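Local structure of ABC transporter substrate-binding protein (Rhizobium radiobacter, 6TFS) at residues A[251-256]-A[455-460]. The protein binds the Amadori compound formed from a hexose and glutamate, here held in open-chain form, and probably delivers it to an ABC importer. Residues are numbered along the deposited sequence; the frame is centred on the assembly and turned at random.
Sequences NLLHIN and IPLTEN. With N7T ((2~{S})-2-[[(3~{S},4~{R},5~{R})-3,4,5,6-tetrakis(oxidanyl)-2-oxidanylidene-hexyl]amino]pentanedioic acid), chain C.
Asn251 and Asn460 meet through their side-chain amides at the sugar hydroxyl OAS of N7T. Asn251 ND2 donates to Asn460 OD1 at 2.8 Å, and the acceptor lies in the amide plane of Asn251, although the two amide planes are turned 40° apart. Asn251 CG is anti to its own carbonyl carbon (chi1 -54°), which places the amide next to Asn251 N, and N and ND2 can therefore share Thr458 O, ND2 reaching it at 3.0 Å. That carbonyl is gripped from opposite faces of its plane, by Asn251 N and, well above the plane, by ND2. As an acceptor only, it selects the flip of Asn251, which in turn sets that of Asn460: Asn251 OD1 receives the OAS hydroxyl at 2.7 Å, while Asn460 ND2 donates to the same OAS at 3.2 Å. Leu457 N bonds to Asn251 O, so two residues, Leu457 and Thr458, stand opposite one: a beta bulge where the antiparallel strands 240-255 and 454-467 reach the ligand site of this periplasmic-binding-protein fold. Beyond it the pairing is regular, with Leu253 and Ile455 exchanging two backbone bonds. On their face of the sheet Leu457 CD1 rests against Leu253 CG at 4.1 Å, and Ile349 of helix 340-353 packs on both leucines. Farther from the ligand Ile255 bends toward the neighbouring strand, its CD1 touching Ile455 CD1 at 3.6 Å, with Leu271 of helix 265-272 against both isoleucines. On the reverse face, Leu252 lays CD2 over the backbone of Pro456, 3.7 Å from Pro456 CA and 4.0 Å from Pro456 CB.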
loop_
_atom_site.group_PDB
_atom_site.type_symbol
_atom_site.label_atom_id
_atom_site.label_comp_id
_atom_site.label_asym_id
_atom_site.label_seq_id
_atom_site.Cartn_x
_atom_site.Cartn_y
_atom_site.Cartn_z
ATOM N N ASN A 251 -0.848 -10.717 1.917
ATOM C CA ASN A 251 -2.243 -11.097 1.746
ATOM C C ASN A 251 -2.706 -11.857 2.960
ATOM O O ASN A 251 -2.025 -12.779 3.415
ATOM C CB ASN A 251 -2.439 -11.951 0.504
ATOM C CG ASN A 251 -1.896 -11.332 -0.750
ATOM O OD1 ASN A 251 -2.482 -10.404 -1.295
ATOM N ND2 ASN A 251 -0.821 -11.865 -1.274
ATOM N N LEU A 252 -3.858 -11.446 3.502
ATOM C CA LEU A 252 -4.468 -12.091 4.661
ATOM C C LEU A 252 -5.961 -12.250 4.442
ATOM O O LEU A 252 -6.577 -11.439 3.737
ATOM C CB LEU A 252 -4.282 -11.242 5.941
ATOM C CG LEU A 252 -2.851 -11.026 6.457
ATOM C CD1 LEU A 252 -2.478 -9.553 6.365
ATOM C CD2 LEU A 252 -2.720 -11.511 7.898
ATOM N N LEU A 253 -6.550 -13.268 5.090
ATOM C CA LEU A 253 -7.993 -13.420 5.163
ATOM C C LEU A 253 -8.381 -12.772 6.498
ATOM O O LEU A 253 -8.069 -13.323 7.548
ATOM C CB LEU A 253 -8.451 -14.894 5.128
ATOM C CG LEU A 253 -8.314 -15.623 3.792
ATOM C CD1 LEU A 253 -8.412 -17.137 4.003
ATOM C CD2 LEU A 253 -9.338 -15.117 2.757
ATOM N N HIS A 254 -8.989 -11.582 6.448
ATOM C CA HIS A 254 -9.433 -10.853 7.643
ATOM C C HIS A 254 -10.866 -11.305 7.915
ATOM O O HIS A 254 -11.755 -11.085 7.092
ATOM C CB HIS A 254 -9.361 -9.331 7.428
ATOM C CG HIS A 254 -7.970 -8.832 7.183
ATOM N ND1 HIS A 254 -7.140 -8.469 8.226
ATOM C CD2 HIS A 254 -7.303 -8.672 6.014
ATOM C CE1 HIS A 254 -6.014 -8.076 7.658
ATOM N NE2 HIS A 254 -6.072 -8.181 6.327
ATOM N N ILE A 255 -11.065 -12.007 9.034
ATOM C CA ILE A 255 -12.377 -12.560 9.387
ATOM C C ILE A 255 -13.101 -11.622 10.339
ATOM O O ILE A 255 -12.575 -11.365 11.419
ATOM C CB ILE A 255 -12.217 -13.954 10.052
ATOM C CG1 ILE A 255 -11.343 -14.922 9.224
ATOM C CG2 ILE A 255 -13.584 -14.553 10.373
ATOM C CD1 ILE A 255 -10.811 -16.144 10.076
ATOM N N ASN A 256 -14.329 -11.175 9.987
ATOM C CA ASN A 256 -15.121 -10.359 10.909
ATOM C C ASN A 256 -15.536 -11.274 12.085
ATOM O O ASN A 256 -16.389 -12.160 11.929
ATOM C CB ASN A 256 -16.341 -9.713 10.216
ATOM C CG ASN A 256 -17.071 -8.694 11.066
ATOM O OD1 ASN A 256 -17.057 -8.729 12.301
ATOM N ND2 ASN A 256 -17.732 -7.749 10.422
ATOM N N ILE A 455 -5.916 -14.532 8.981
ATOM C CA ILE A 455 -5.140 -15.697 8.598
ATOM C C ILE A 455 -4.135 -15.246 7.543
ATOM O O ILE A 455 -4.546 -14.845 6.452
ATOM C CB ILE A 455 -6.020 -16.873 8.094
ATOM C CG1 ILE A 455 -7.091 -17.274 9.136
ATOM C CG2 ILE A 455 -5.142 -18.067 7.659
ATOM C CD1 ILE A 455 -8.242 -18.093 8.554
ATOM N N PRO A 456 -2.822 -15.320 7.856
ATOM C CA PRO A 456 -1.814 -14.918 6.865
ATOM C C PRO A 456 -1.667 -15.931 5.740
ATOM O O PRO A 456 -1.784 -17.136 5.949
ATOM C CB PRO A 456 -0.524 -14.825 7.690
ATOM C CG PRO A 456 -0.712 -15.764 8.809
ATOM C CD PRO A 456 -2.192 -15.793 9.112
ATOM N N LEU A 457 -1.424 -15.429 4.541
ATOM C CA LEU A 457 -1.202 -16.288 3.388
ATOM C C LEU A 457 0.210 -16.034 2.914
ATOM O O LEU A 457 1.144 -16.245 3.684
ATOM C CB LEU A 457 -2.279 -16.049 2.310
ATOM C CG LEU A 457 -3.730 -16.113 2.839
ATOM C CD1 LEU A 457 -4.683 -15.496 1.882
ATOM C CD2 LEU A 457 -4.133 -17.523 3.194
ATOM N N THR A 458 0.376 -15.529 1.705
ATOM C CA THR A 458 1.688 -15.222 1.166
ATOM C C THR A 458 1.851 -13.729 1.017
ATOM O O THR A 458 0.874 -12.979 0.934
ATOM C CB THR A 458 1.855 -15.881 -0.214
ATOM O OG1 THR A 458 0.683 -15.591 -0.988
ATOM C CG2 THR A 458 2.075 -17.387 -0.119
ATOM N N GLU A 459 3.099 -13.308 0.965
ATOM C CA GLU A 459 3.436 -11.943 0.633
ATOM C C GLU A 459 4.085 -12.006 -0.763
ATOM O O GLU A 459 4.728 -13.005 -1.105
ATOM C CB GLU A 459 4.325 -11.263 1.683
ATOM C CG GLU A 459 5.735 -11.811 1.792
ATOM C CD GLU A 459 6.571 -11.203 2.900
ATOM O OE1 GLU A 459 6.056 -10.362 3.673
ATOM O OE2 GLU A 459 7.758 -11.579 2.993
ATOM N N ASN A 460 3.854 -10.987 -1.574
ATOM C CA ASN A 460 4.407 -10.973 -2.920
ATOM C C ASN A 460 5.113 -9.704 -3.254
ATOM O O ASN A 460 4.561 -8.622 -3.050
ATOM C CB ASN A 460 3.343 -11.266 -4.004
ATOM C CG ASN A 460 1.942 -10.748 -3.715
ATOM O OD1 ASN A 460 1.054 -11.513 -3.327
ATOM N ND2 ASN A 460 1.715 -9.452 -3.877
HETATM O OAN N7T C . -1.953 -12.040 -5.409
HETATM C CAM N7T C . -2.472 -10.998 -4.624
HETATM C CAL N7T C . -1.921 -9.695 -5.166
HETATM O OAT N7T C . -2.516 -9.396 -6.413
HETATM C CAK N7T C . -2.112 -8.545 -4.163
HETATM O OAS N7T C . -1.284 -8.737 -3.030
HETATM C CAJ N7T C . -1.815 -7.185 -4.781
HETATM O OAR N7T C . -0.494 -7.071 -5.224
HETATM C CAI N7T C . -1.956 -6.012 -3.824
HETATM O OAQ N7T C . -1.567 -6.056 -2.644
HETATM C CAH N7T C . -2.521 -4.714 -4.433
HETATM N N N7T C . -2.226 -3.555 -3.611
HETATM C CA N7T C . -3.353 -3.195 -2.768
HETATM C C N7T C . -4.621 -2.919 -3.541
HETATM O O N7T C . -4.610 -2.215 -4.563
HETATM C CB N7T C . -2.946 -2.011 -1.903
HETATM C CG N7T C . -3.989 -1.705 -0.788
HETATM C CD N7T C . -3.567 -0.673 0.215
HETATM O OE1 N7T C . -4.335 -0.432 1.172
HETATM O OE2 N7T C . -2.477 -0.054 0.132
HETATM O OXT N7T C . -5.699 -3.412 -3.132
#